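Local coordinates for protein phosphoserine aminotransferase (Bacillus circulans, PDB 1W3U) that catalyses the reversible, pyridoxal-phosphate-dependent transamination that interconverts 3-phosphohydroxypyruvate and O-phospho-L-serine, using glutamate and 2-oxoglutarate as the other pair, at residues V98-W103 / M129-L134; T153-Q158 / H328-G333; D184-G189 / I208-L213; S273-A278 / E348-F353. The protein carries 1 engineered substitution. One frame throughout, in Å; residues are numbered along the deposited sequence.

Interaction 1: V98-W103 / M129-L134; sequences VMTGSW and MTLPKL. With PLP (pyridoxal-5'-phosphate), chain B.
Val98 near the end of strand 94-99 and Thr100 just past it pack against Leu131, Pro132 and Leu134 of the loop between strands 116-122 and 143-149, on the seven-stranded mixed sheet in the large domain of this fold-type I PLP enzyme. The tight part lies around two methyl groups. CG2 of Thr100 meets CD2 of Leu131 at 3.6 Å and, on approaching the proline ring at about a right angle, CD of Pro132 at 3.7 Å. The hydroxyl of Thr100 is turned to Glu152, which leaves the methyl for the loop. Val98 carries CG1 anti to its backbone N (chi1 179°), and this branch reaches both CG of Pro132 and, end against end, CD2 of Leu134, each at 3.9 Å. Val98, Thr100 and Leu134 form the buried side, where Leu146 and Leu148 of strand 143-149 close in beside Val98; Leu131 and Pro132, though close to Thr100, are partly exposed. Pro132 and Leu134 also touch Ala121 of the outermost strand 116-122. Beyond Gly101, the N-cap of helix 102-114, Trp103 lies flat against the cofactor. Replacing Trp103 by an alanine would probably leave the pyridine ring without its flat support, freer to tilt. The indole passes closest to that ring at CE3, 3.4 Å from C6 of PLP.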
loop_
_atom_site.group_PDB
_atom_site.type_symbol
_atom_site.label_atom_id
_atom_site.label_comp_id
_atom_site.label_asym_id
_atom_site.label_seq_id
_atom_site.Cartn_x
_atom_site.Cartn_y
_atom_site.Cartn_z
ATOM N N VAL A 98 -23.886 12.223 -2.444
ATOM C CA VAL A 98 -25.015 11.762 -1.644
ATOM C C VAL A 98 -24.538 11.627 -0.210
ATOM O O VAL A 98 -23.604 10.896 0.065
ATOM C CB VAL A 98 -25.567 10.449 -2.213
ATOM C CG1 VAL A 98 -26.745 9.915 -1.384
ATOM C CG2 VAL A 98 -25.983 10.641 -3.672
ATOM N N MET A 99 -25.115 12.343 0.743
ATOM C CA MET A 99 -24.561 12.426 2.089
ATOM C C MET A 99 -25.326 11.514 3.047
ATOM O O MET A 99 -26.455 11.850 3.458
ATOM C CB MET A 99 -24.624 13.872 2.565
ATOM C CG MET A 99 -23.959 14.858 1.605
ATOM S SD MET A 99 -22.246 14.405 1.284
ATOM C CE MET A 99 -21.573 14.602 2.942
ATOM N N THR A 100 -24.732 10.371 3.375
ATOM C CA THR A 100 -25.399 9.323 4.130
ATOM C C THR A 100 -24.713 8.998 5.441
ATOM O O THR A 100 -25.093 8.008 6.088
ATOM C CB THR A 100 -25.437 8.060 3.230
ATOM O OG1 THR A 100 -24.126 7.850 2.655
ATOM C CG2 THR A 100 -26.434 8.212 2.078
ATOM N N GLY A 101 -23.743 9.794 5.866
ATOM C CA GLY A 101 -23.072 9.532 7.134
ATOM C C GLY A 101 -21.581 9.763 7.043
ATOM O O GLY A 101 -21.074 10.602 6.283
ATOM N N SER A 102 -20.805 9.044 7.854
ATOM C CA SER A 102 -19.432 9.413 8.122
ATOM C C SER A 102 -18.524 9.299 6.894
ATOM O O SER A 102 -17.637 10.122 6.682
ATOM C CB SER A 102 -18.850 8.560 9.275
ATOM O OG SER A 102 -19.668 8.648 10.429
ATOM N N TRP A 103 -18.722 8.247 6.084
ATOM C CA TRP A 103 -17.760 8.124 4.985
ATOM C C TRP A 103 -18.170 9.027 3.831
ATOM O O TRP A 103 -17.278 9.546 3.150
ATOM C CB TRP A 103 -17.624 6.654 4.595
ATOM C CG TRP A 103 -16.781 5.943 5.632
ATOM C CD1 TRP A 103 -17.160 4.923 6.460
ATOM C CD2 TRP A 103 -15.420 6.229 5.916
ATOM N NE1 TRP A 103 -16.086 4.569 7.249
ATOM C CE2 TRP A 103 -14.995 5.360 6.933
ATOM C CE3 TRP A 103 -14.524 7.163 5.388
ATOM C CZ2 TRP A 103 -13.706 5.371 7.454
ATOM C CZ3 TRP A 103 -13.243 7.164 5.915
ATOM C CH2 TRP A 103 -12.832 6.288 6.930
ATOM N N MET A 129 -30.462 7.836 9.712
ATOM C CA MET A 129 -31.227 6.616 9.910
ATOM C C MET A 129 -31.994 6.166 8.676
ATOM O O MET A 129 -32.308 4.977 8.532
ATOM C CB MET A 129 -32.304 6.739 11.013
ATOM C CG MET A 129 -31.699 7.001 12.381
ATOM S SD MET A 129 -32.984 6.819 13.651
ATOM C CE MET A 129 -33.667 5.227 13.149
ATOM N N THR A 130 -32.313 7.139 7.837
ATOM C CA THR A 130 -33.189 6.891 6.720
ATOM C C THR A 130 -32.436 7.223 5.443
ATOM O O THR A 130 -32.218 8.409 5.169
ATOM C CB THR A 130 -34.445 7.783 6.782
ATOM O OG1 THR A 130 -35.011 7.631 8.102
ATOM C CG2 THR A 130 -35.464 7.357 5.751
ATOM N N LEU A 131 -32.037 6.215 4.686
ATOM C CA LEU A 131 -31.302 6.600 3.471
ATOM C C LEU A 131 -32.155 7.445 2.549
ATOM O O LEU A 131 -33.394 7.334 2.498
ATOM C CB LEU A 131 -30.865 5.332 2.734
ATOM C CG LEU A 131 -29.682 4.613 3.411
ATOM C CD1 LEU A 131 -29.527 3.230 2.818
ATOM C CD2 LEU A 131 -28.412 5.435 3.259
ATOM N N PRO A 132 -31.517 8.321 1.786
ATOM C CA PRO A 132 -32.346 9.145 0.885
ATOM C C PRO A 132 -32.871 8.337 -0.285
ATOM O O PRO A 132 -32.254 7.357 -0.738
ATOM C CB PRO A 132 -31.353 10.237 0.478
ATOM C CG PRO A 132 -29.977 9.713 0.732
ATOM C CD PRO A 132 -30.070 8.562 1.699
ATOM N N LYS A 133 -34.040 8.712 -0.817
ATOM C CA LYS A 133 -34.497 8.100 -2.057
ATOM C C LYS A 133 -33.756 8.716 -3.236
ATOM O O LYS A 133 -33.770 9.932 -3.425
ATOM C CB LYS A 133 -35.999 8.288 -2.235
ATOM C CG LYS A 133 -36.857 7.603 -1.183
ATOM C CD LYS A 133 -37.895 6.697 -1.832
ATOM C CE LYS A 133 -39.293 7.289 -1.771
ATOM N NZ LYS A 133 -40.332 6.376 -2.330
ATOM N N LEU A 134 -33.101 7.880 -4.035
ATOM C CA LEU A 134 -32.252 8.444 -5.079
ATOM C C LEU A 134 -32.852 8.302 -6.475
ATOM O O LEU A 134 -32.439 9.049 -7.369
ATOM C CB LEU A 134 -30.890 7.760 -5.058
ATOM C CG LEU A 134 -29.970 8.066 -3.871
ATOM C CD1 LEU A 134 -28.583 7.560 -4.209
ATOM C CD2 LEU A 134 -29.956 9.556 -3.568
HETATM N N1 PLP B . -14.927 4.416 2.955
HETATM C C2 PLP B . -15.604 3.415 3.583
HETATM C C2A PLP B . -17.070 3.176 3.222
HETATM C C3 PLP B . -14.949 2.650 4.526
HETATM O O3 PLP B . -15.664 1.663 5.137
HETATM C C4 PLP B . -13.635 2.902 4.838
HETATM C C4A PLP B . -12.843 2.060 5.861
HETATM C C5 PLP B . -12.959 3.922 4.183
HETATM C C6 PLP B . -13.623 4.663 3.245
HETATM C C5A PLP B . -11.504 4.247 4.465
HETATM O O4P PLP B . -10.593 3.297 3.928
HETATM P P PLP B . -9.046 3.491 4.129
HETATM O O1P PLP B . -8.366 2.411 3.320
HETATM O O2P PLP B . -8.748 3.353 5.596
HETATM O O3P PLP B . -8.686 4.866 3.613
#

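Interaction 2: T153-Q158 / H328-G333; sequences TIEGAQ and HRSVGG. With PLP (pyridoxal-5'-phosphate), chain B.
Ile154 and Glu155, with helical backbone angles but no regular helical bonds, run past a tight turn in which His328 O accepts from both Val331 N and Gly332 N, the CA atoms of Ile154 and His328 lying 6.5 Å apart. Ile154 carries the contact. Its CG1 stands 3.6 Å from the centroid of the His328 ring and only 7° off the ring normal, a CH-pi interaction squarely over the face, while CD1 leans out over CE1 at 3.3 Å. The other branch, CG2, anti to the backbone N because chi1 is -70°, points instead at CG2 of Val331, 3.6 Å away. A water joins the two backbones, donating to Ile154 O at 2.9 Å and accepting from His328 N at 3.0 Å. The carboxylate of Glu155 comes near Ser330 and Val331 but is held by the hydroxyl of Ser102. One residue before Ile154, OG1 of Thr153 forms a short 2.5 Å hydrogen bond with O3 of PLP and is also bonded to Ser176, so O3 of the cofactor is tied to the start of this segment. Gly156 and Ala157 face Glu152 in a G1 beta bulge of the small hairpin 151-158. Ile154 also touches Ser102 and Trp103 of helix 102-114 and Arg335 of strand 334-337, the last of which His328, itself exposed, touches as well.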
loop_
_atom_site.group_PDB
_atom_site.type_symbol
_atom_site.label_atom_id
_atom_site.label_comp_id
_atom_site.label_asym_id
_atom_site.label_seq_id
_atom_site.Cartn_x
_atom_site.Cartn_y
_atom_site.Cartn_z
ATOM N N THR A 153 -20.283 2.367 6.699
ATOM C CA THR A 153 -19.712 1.360 7.578
ATOM C C THR A 153 -19.902 1.685 9.038
ATOM O O THR A 153 -19.997 0.797 9.885
ATOM C CB THR A 153 -18.188 1.348 7.336
ATOM O OG1 THR A 153 -18.047 1.431 5.914
ATOM C CG2 THR A 153 -17.574 0.047 7.802
ATOM N N ILE A 154 -19.909 2.982 9.320
ATOM C CA ILE A 154 -20.006 3.381 10.731
ATOM C C ILE A 154 -21.460 3.499 11.153
ATOM O O ILE A 154 -21.800 3.132 12.278
ATOM C CB ILE A 154 -19.250 4.695 10.938
ATOM C CG1 ILE A 154 -17.730 4.492 10.802
ATOM C CG2 ILE A 154 -19.566 5.377 12.269
ATOM C CD1 ILE A 154 -17.034 5.843 10.606
ATOM N N GLU A 155 -22.352 3.968 10.296
ATOM C CA GLU A 155 -23.730 4.139 10.749
ATOM C C GLU A 155 -24.536 2.856 10.648
ATOM O O GLU A 155 -25.565 2.742 11.324
ATOM C CB GLU A 155 -24.388 5.272 9.923
ATOM C CG GLU A 155 -24.018 6.626 10.556
ATOM C CD GLU A 155 -22.681 7.149 10.128
ATOM O OE1 GLU A 155 -22.237 6.888 8.991
ATOM O OE2 GLU A 155 -22.033 7.881 10.891
ATOM N N GLY A 156 -24.079 1.937 9.784
ATOM C CA GLY A 156 -24.776 0.697 9.546
ATOM C C GLY A 156 -25.913 0.806 8.541
ATOM O O GLY A 156 -26.878 0.035 8.576
ATOM N N ALA A 157 -25.846 1.718 7.578
ATOM C CA ALA A 157 -26.875 1.897 6.585
ATOM C C ALA A 157 -26.364 1.428 5.226
ATOM O O ALA A 157 -25.183 1.550 4.939
ATOM C CB ALA A 157 -27.322 3.360 6.500
ATOM N N GLN A 158 -27.258 0.906 4.384
ATOM C CA GLN A 158 -26.774 0.403 3.100
ATOM C C GLN A 158 -27.814 0.519 1.991
ATOM O O GLN A 158 -28.976 0.187 2.171
ATOM C CB GLN A 158 -26.371 -1.064 3.264
ATOM C CG GLN A 158 -25.945 -1.797 1.992
ATOM C CD GLN A 158 -25.604 -3.254 2.311
ATOM O OE1 GLN A 158 -26.320 -3.879 3.101
ATOM N NE2 GLN A 158 -24.543 -3.759 1.699
ATOM N N HIS A 328 -18.485 3.066 16.714
ATOM C CA HIS A 328 -17.805 4.368 16.787
ATOM C C HIS A 328 -18.489 5.324 17.757
ATOM O O HIS A 328 -19.703 5.264 17.916
ATOM C CB HIS A 328 -17.797 5.120 15.458
ATOM C CG HIS A 328 -16.640 4.844 14.562
ATOM N ND1 HIS A 328 -15.988 5.834 13.862
ATOM C CD2 HIS A 328 -16.030 3.670 14.251
ATOM C CE1 HIS A 328 -15.022 5.268 13.155
ATOM N NE2 HIS A 328 -15.014 3.957 13.374
ATOM N N ARG A 329 -17.694 6.217 18.356
ATOM C CA ARG A 329 -18.274 7.193 19.277
ATOM C C ARG A 329 -19.419 7.993 18.671
ATOM O O ARG A 329 -20.444 8.234 19.332
ATOM C CB ARG A 329 -17.174 8.120 19.784
ATOM N N SER A 330 -19.314 8.427 17.409
ATOM C CA SER A 330 -20.400 9.231 16.864
ATOM C C SER A 330 -21.744 8.522 16.874
ATOM O O SER A 330 -22.826 9.127 16.817
ATOM C CB SER A 330 -20.030 9.641 15.425
ATOM O OG SER A 330 -19.917 8.517 14.564
ATOM N N VAL A 331 -21.723 7.196 16.929
ATOM C CA VAL A 331 -22.960 6.428 16.823
ATOM C C VAL A 331 -23.337 5.958 18.231
ATOM O O VAL A 331 -24.509 5.978 18.589
ATOM C CB VAL A 331 -22.764 5.230 15.875
ATOM C CG1 VAL A 331 -24.028 4.377 15.736
ATOM C CG2 VAL A 331 -22.309 5.741 14.522
ATOM N N GLY A 332 -22.265 5.577 18.912
ATOM C CA GLY A 332 -22.227 4.864 20.167
ATOM C C GLY A 332 -22.819 3.473 20.053
ATOM O O GLY A 332 -23.135 2.951 18.983
ATOM N N GLY A 333 -22.988 2.792 21.173
ATOM C CA GLY A 333 -23.502 1.433 21.067
ATOM C C GLY A 333 -22.481 0.494 20.438
ATOM O O GLY A 333 -21.278 0.554 20.657
HETATM N N1 PLP B . -14.927 4.416 2.955
HETATM C C2 PLP B . -15.604 3.415 3.583
HETATM C C2A PLP B . -17.070 3.176 3.222
HETATM C C3 PLP B . -14.949 2.650 4.526
HETATM O O3 PLP B . -15.664 1.663 5.137
HETATM C C4 PLP B . -13.635 2.902 4.838
HETATM C C4A PLP B . -12.843 2.060 5.861
HETATM C C5 PLP B . -12.959 3.922 4.183
HETATM C C6 PLP B . -13.623 4.663 3.245
HETATM C C5A PLP B . -11.504 4.247 4.465
HETATM O O4P PLP B . -10.593 3.297 3.928
HETATM P P PLP B . -9.046 3.491 4.129
HETATM O O1P PLP B . -8.366 2.411 3.320
HETATM O O2P PLP B . -8.748 3.353 5.596
HETATM O O3P PLP B . -8.686 4.866 3.613
HETATM O O HOH W 1 -20.633 2.229 14.816
#

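Interaction 3: D184-G189 / I208-L213; sequences DLNQFG and IVREDL
Gly189 and Arg210 are joined by a nearly straight backbone hydrogen bond, Arg210 N to Gly189 O at 2.8 Å with an angle of 177° at the hydrogen. The same oxygen receives a CA-H...O contact from Val209. A second hydrogen bond uses the arginine side chain: bent at chi3 (-61°), it brings NH2 to Asn186 O at 3.2 Å. The acceptor lies close to the guanidinium plane, whereas the donor sits above the plane of the carbonyl. Phe188 O lies over a face of the guanidinium at a poor angle for bonding and is instead taken by the hydroxyl of Tyr68. A water in the guanidinium plane donates to Gln187 O and accepts weakly from NH2. The loop end is shaped by a 3-10 turn at 185-187, overlapped at its start by an Asx turn in which OD1 of Asp184 accepts from Asn186 N at 3.0 Å. In the fold, this loop leads into strand 190-194, the antiparallel neighbour of strand 205-210 in the large-domain sheet, and the connection between the two strands bears Lys197, the lysine that carries PLP. Apolar contacts complete the interface. CD2 of Leu185 rests against CG2 of Ile208 at 3.6 Å, near Val191. Leu213 presses CD1 to within 3.4 Å of CA of Gly189, tighter than usual, and a CB on that glycine would collide with the leucine methyl.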
loop_
_atom_site.group_PDB
_atom_site.type_symbol
_atom_site.label_atom_id
_atom_site.label_comp_id
_atom_site.label_asym_id
_atom_site.label_seq_id
_atom_site.Cartn_x
_atom_site.Cartn_y
_atom_site.Cartn_z
ATOM N N ASP A 184 -25.025 -4.183 -10.767
ATOM C CA ASP A 184 -24.736 -3.898 -12.171
ATOM C C ASP A 184 -23.677 -2.815 -12.301
ATOM O O ASP A 184 -23.925 -1.611 -12.193
ATOM C CB ASP A 184 -26.043 -3.481 -12.841
ATOM C CG ASP A 184 -25.858 -3.165 -14.308
ATOM O OD1 ASP A 184 -24.818 -3.552 -14.865
ATOM O OD2 ASP A 184 -26.788 -2.525 -14.844
ATOM N N LEU A 185 -22.466 -3.306 -12.549
ATOM C CA LEU A 185 -21.307 -2.435 -12.706
ATOM C C LEU A 185 -21.579 -1.393 -13.791
ATOM O O LEU A 185 -21.052 -0.276 -13.655
ATOM C CB LEU A 185 -20.077 -3.280 -13.019
ATOM C CG LEU A 185 -18.743 -2.576 -13.162
ATOM C CD1 LEU A 185 -18.440 -1.818 -11.858
ATOM C CD2 LEU A 185 -17.609 -3.531 -13.474
ATOM N N ASN A 186 -22.394 -1.740 -14.808
ATOM C CA ASN A 186 -22.646 -0.728 -15.827
ATOM C C ASN A 186 -23.401 0.476 -15.316
ATOM O O ASN A 186 -23.453 1.486 -16.053
ATOM C CB ASN A 186 -23.487 -1.322 -16.966
ATOM C CG ASN A 186 -22.703 -2.402 -17.690
ATOM O OD1 ASN A 186 -23.035 -3.586 -17.555
ATOM N ND2 ASN A 186 -21.700 -1.990 -18.429
ATOM N N GLN A 187 -23.994 0.442 -14.111
ATOM C CA GLN A 187 -24.557 1.677 -13.573
ATOM C C GLN A 187 -23.480 2.700 -13.203
ATOM O O GLN A 187 -23.773 3.878 -13.061
ATOM C CB GLN A 187 -25.397 1.431 -12.305
ATOM C CG GLN A 187 -26.660 0.631 -12.604
ATOM C CD GLN A 187 -27.644 0.652 -11.452
ATOM O OE1 GLN A 187 -27.438 -0.009 -10.436
ATOM N NE2 GLN A 187 -28.698 1.448 -11.640
ATOM N N PHE A 188 -22.255 2.249 -13.004
ATOM C CA PHE A 188 -21.213 3.088 -12.443
ATOM C C PHE A 188 -20.128 3.441 -13.432
ATOM O O PHE A 188 -19.743 2.634 -14.270
ATOM C CB PHE A 188 -20.529 2.304 -11.312
ATOM C CG PHE A 188 -21.425 2.113 -10.114
ATOM C CD1 PHE A 188 -22.266 1.016 -10.056
ATOM C CD2 PHE A 188 -21.387 3.051 -9.075
ATOM C CE1 PHE A 188 -23.088 0.870 -8.946
ATOM C CE2 PHE A 188 -22.216 2.897 -7.978
ATOM C CZ PHE A 188 -23.049 1.787 -7.928
ATOM N N GLY A 189 -19.594 4.634 -13.297
ATOM C CA GLY A 189 -18.373 4.995 -14.005
ATOM C C GLY A 189 -17.173 4.546 -13.196
ATOM O O GLY A 189 -16.142 4.211 -13.782
ATOM N N ILE A 208 -12.530 -0.024 -9.851
ATOM C CA ILE A 208 -12.988 -0.550 -11.162
ATOM C C ILE A 208 -13.541 0.617 -11.954
ATOM O O ILE A 208 -14.463 1.293 -11.475
ATOM C CB ILE A 208 -14.055 -1.614 -10.949
ATOM C CG1 ILE A 208 -13.602 -2.581 -9.842
ATOM C CG2 ILE A 208 -14.431 -2.379 -12.210
ATOM C CD1 ILE A 208 -14.723 -3.549 -9.490
ATOM N N VAL A 209 -12.983 0.875 -13.143
ATOM C CA VAL A 209 -13.346 2.120 -13.808
ATOM C C VAL A 209 -13.758 1.822 -15.234
ATOM O O VAL A 209 -13.172 0.947 -15.885
ATOM C CB VAL A 209 -12.153 3.080 -13.688
ATOM C CG1 VAL A 209 -10.925 2.532 -14.375
ATOM C CG2 VAL A 209 -12.578 4.466 -14.188
ATOM N N ARG A 210 -14.778 2.572 -15.653
ATOM C CA ARG A 210 -15.149 2.561 -17.062
ATOM C C ARG A 210 -14.027 3.153 -17.907
ATOM O O ARG A 210 -13.702 4.340 -17.722
ATOM C CB ARG A 210 -16.437 3.370 -17.210
ATOM C CG ARG A 210 -17.181 3.080 -18.489
ATOM C CD ARG A 210 -18.307 4.047 -18.736
ATOM N NE ARG A 210 -19.394 4.143 -17.802
ATOM C CZ ARG A 210 -20.501 3.440 -17.650
ATOM N NH1 ARG A 210 -20.803 2.401 -18.432
ATOM N NH2 ARG A 210 -21.367 3.761 -16.689
ATOM N N GLU A 211 -13.433 2.377 -18.820
ATOM C CA GLU A 211 -12.217 2.862 -19.458
ATOM C C GLU A 211 -12.475 4.094 -20.296
ATOM O O GLU A 211 -11.527 4.882 -20.455
ATOM C CB GLU A 211 -11.612 1.757 -20.333
ATOM C CG GLU A 211 -11.196 0.568 -19.459
ATOM C CD GLU A 211 -10.405 -0.441 -20.276
ATOM O OE1 GLU A 211 -10.519 -1.648 -20.000
ATOM O OE2 GLU A 211 -9.669 -0.040 -21.190
ATOM N N ASP A 212 -13.701 4.246 -20.802
ATOM C CA ASP A 212 -13.920 5.451 -21.625
ATOM C C ASP A 212 -13.911 6.728 -20.806
ATOM O O ASP A 212 -13.882 7.800 -21.406
ATOM C CB ASP A 212 -15.205 5.389 -22.434
ATOM C CG ASP A 212 -16.527 5.094 -21.808
ATOM O OD1 ASP A 212 -16.752 5.399 -20.626
ATOM O OD2 ASP A 212 -17.420 4.556 -22.523
ATOM N N LEU A 213 -13.926 6.589 -19.478
ATOM C CA LEU A 213 -13.995 7.801 -18.676
ATOM C C LEU A 213 -12.597 8.269 -18.315
ATOM O O LEU A 213 -12.414 9.401 -17.848
ATOM C CB LEU A 213 -14.769 7.550 -17.379
ATOM C CG LEU A 213 -16.254 7.228 -17.581
ATOM C CD1 LEU A 213 -16.931 7.062 -16.235
ATOM C CD2 LEU A 213 -16.884 8.324 -18.429
HETATM O O HOH W 2 -22.642 5.983 -14.408
#

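Interaction 4: S273-A278 / E348-F353; sequences SLIYDA and EALVQF
Val351 is the bump that enters a hollow on helix 260-280, lined by Leu274, Ile275 and Ala278. Its CG1 goes deepest, 3.7 Å from Leu274 O and 3.9 Å from both CA of Ile275 and CB of Ala278. CG2 splays off toward Leu274, whose CD2 it meets at 3.9 Å. The fit is partly reciprocal: with CG anti to the backbone N (chi1 -167°), Leu274 swings CD2 over the backbone of Glu348, 3.8 Å from its N. The segments of the two helices run almost parallel (7°), their axes approaching to 9.5 Å, and pack side by side in the small C-terminal domain of the aminotransferase fold. An alanine in place of Leu274 would probably open a gap beside Val351 CG2 and uncover the turn at Glu348. On the buried flank Ile275 extends CD1 across Leu350, reaching its CD2 at 4.0 Å, and also touches Ile300 of strand 299-303, while Leu350 itself continues onto Phe8 and Leu325.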
loop_
_atom_site.group_PDB
_atom_site.type_symbol
_atom_site.label_atom_id
_atom_site.label_comp_id
_atom_site.label_asym_id
_atom_site.label_seq_id
_atom_site.Cartn_x
_atom_site.Cartn_y
_atom_site.Cartn_z
ATOM N N SER A 273 -29.693 -11.626 9.111
ATOM C CA SER A 273 -31.063 -11.841 9.557
ATOM C C SER A 273 -31.059 -12.390 10.981
ATOM O O SER A 273 -31.867 -11.988 11.825
ATOM C CB SER A 273 -31.783 -12.779 8.586
ATOM O OG SER A 273 -33.082 -13.102 9.086
ATOM N N LEU A 274 -30.133 -13.317 11.268
ATOM C CA LEU A 274 -30.036 -13.807 12.649
ATOM C C LEU A 274 -29.817 -12.694 13.650
ATOM O O LEU A 274 -30.392 -12.659 14.735
ATOM C CB LEU A 274 -28.829 -14.769 12.722
ATOM C CG LEU A 274 -28.711 -15.639 13.974
ATOM C CD1 LEU A 274 -29.832 -16.683 14.002
ATOM C CD2 LEU A 274 -27.334 -16.292 14.048
ATOM N N ILE A 275 -28.941 -11.730 13.335
ATOM C CA ILE A 275 -28.611 -10.708 14.321
ATOM C C ILE A 275 -29.743 -9.687 14.396
ATOM O O ILE A 275 -30.116 -9.227 15.486
ATOM C CB ILE A 275 -27.262 -10.067 13.984
ATOM C CG1 ILE A 275 -26.111 -11.079 14.067
ATOM C CG2 ILE A 275 -26.987 -8.842 14.838
ATOM C CD1 ILE A 275 -24.831 -10.675 13.355
ATOM N N TYR A 276 -30.316 -9.336 13.230
ATOM C CA TYR A 276 -31.410 -8.351 13.283
ATOM C C TYR A 276 -32.602 -8.939 14.031
ATOM O O TYR A 276 -33.320 -8.265 14.755
ATOM C CB TYR A 276 -31.818 -7.890 11.880
ATOM C CG TYR A 276 -30.904 -6.797 11.339
ATOM C CD1 TYR A 276 -30.724 -5.608 12.026
ATOM C CD2 TYR A 276 -30.253 -7.041 10.110
ATOM C CE1 TYR A 276 -29.886 -4.625 11.520
ATOM C CE2 TYR A 276 -29.411 -6.061 9.603
ATOM C CZ TYR A 276 -29.245 -4.884 10.318
ATOM O OH TYR A 276 -28.425 -3.929 9.781
ATOM N N ASP A 277 -32.798 -10.238 13.861
ATOM C CA ASP A 277 -33.888 -10.875 14.602
ATOM C C ASP A 277 -33.621 -10.815 16.101
ATOM O O ASP A 277 -34.548 -10.513 16.867
ATOM C CB ASP A 277 -34.061 -12.314 14.144
ATOM C CG ASP A 277 -34.910 -12.452 12.898
ATOM O OD1 ASP A 277 -35.330 -11.440 12.298
ATOM O OD2 ASP A 277 -35.152 -13.612 12.505
ATOM N N ALA A 278 -32.397 -11.091 16.526
ATOM C CA ALA A 278 -32.019 -10.989 17.941
ATOM C C ALA A 278 -32.281 -9.585 18.474
ATOM O O ALA A 278 -32.737 -9.417 19.604
ATOM C CB ALA A 278 -30.572 -11.357 18.187
ATOM N N GLU A 348 -23.796 -16.736 15.225
ATOM C CA GLU A 348 -24.501 -17.538 16.195
ATOM C C GLU A 348 -23.979 -17.285 17.597
ATOM O O GLU A 348 -24.724 -17.076 18.564
ATOM C CB GLU A 348 -24.308 -19.030 15.844
ATOM C CG GLU A 348 -25.089 -19.508 14.612
ATOM C CD GLU A 348 -24.941 -21.021 14.465
ATOM O OE1 GLU A 348 -23.819 -21.493 14.173
ATOM O OE2 GLU A 348 -25.947 -21.751 14.628
ATOM N N ALA A 349 -22.657 -17.311 17.756
ATOM C CA ALA A 349 -22.077 -17.026 19.058
ATOM C C ALA A 349 -22.466 -15.642 19.576
ATOM O O ALA A 349 -22.713 -15.441 20.771
ATOM C CB ALA A 349 -20.566 -17.073 18.962
ATOM N N LEU A 350 -22.468 -14.672 18.659
ATOM C CA LEU A 350 -22.853 -13.312 19.029
ATOM C C LEU A 350 -24.302 -13.261 19.482
ATOM O O LEU A 350 -24.558 -12.667 20.527
ATOM C CB LEU A 350 -22.649 -12.341 17.849
ATOM C CG LEU A 350 -23.157 -10.916 18.137
ATOM C CD1 LEU A 350 -22.382 -10.346 19.306
ATOM C CD2 LEU A 350 -23.025 -10.049 16.887
ATOM N N VAL A 351 -25.257 -13.871 18.785
ATOM C CA VAL A 351 -26.642 -13.727 19.247
ATOM C C VAL A 351 -26.849 -14.532 20.531
ATOM O O VAL A 351 -27.631 -14.131 21.395
ATOM C CB VAL A 351 -27.690 -14.147 18.212
ATOM C CG1 VAL A 351 -27.461 -13.313 16.925
ATOM C CG2 VAL A 351 -27.676 -15.614 17.877
ATOM N N GLN A 352 -26.149 -15.660 20.632
ATOM C CA GLN A 352 -26.223 -16.380 21.913
ATOM C C GLN A 352 -25.739 -15.487 23.041
ATOM O O GLN A 352 -26.369 -15.347 24.101
ATOM C CB GLN A 352 -25.380 -17.672 21.792
ATOM C CG GLN A 352 -26.092 -18.683 20.905
ATOM C CD GLN A 352 -25.214 -19.825 20.421
ATOM O OE1 GLN A 352 -25.571 -20.608 19.515
ATOM N NE2 GLN A 352 -24.038 -19.961 21.019
ATOM N N PHE A 353 -24.597 -14.823 22.825
ATOM C CA PHE A 353 -24.073 -13.903 23.827
ATOM C C PHE A 353 -25.088 -12.782 24.065
ATOM O O PHE A 353 -25.290 -12.323 25.198
ATOM C CB PHE A 353 -22.723 -13.308 23.390
ATOM C CG PHE A 353 -22.277 -12.174 24.319
ATOM C CD1 PHE A 353 -21.631 -12.475 25.510
ATOM C CD2 PHE A 353 -22.471 -10.810 24.027
ATOM C CE1 PHE A 353 -21.221 -11.477 26.373
ATOM C CE2 PHE A 353 -22.075 -9.827 24.893
ATOM C CZ PHE A 353 -21.444 -10.144 26.074
#

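In the fold
From the N terminus, interaction 1 closes first, bringing the loop after strand 116-122 back to the end of strand 94-99 around helix 102-114. Interaction 2 opens at 153 and closes at 328, a long loop within which interaction 3 is wholly nested, joining the loop that enters strand 190-194 to the end of strand 205-210, the two strands that flank the Lys197 connection. Interaction 4 also opens inside that loop, at 273, but closes beyond it at 348, so the two cross; it ties helix 260-280 to helix 344-360. Interactions 1 and 2 touch and share PLP, linking the large-domain sheet to the loop before strand 334-337. Interaction 3 lies across the chain's centre from interactions 2 and 4.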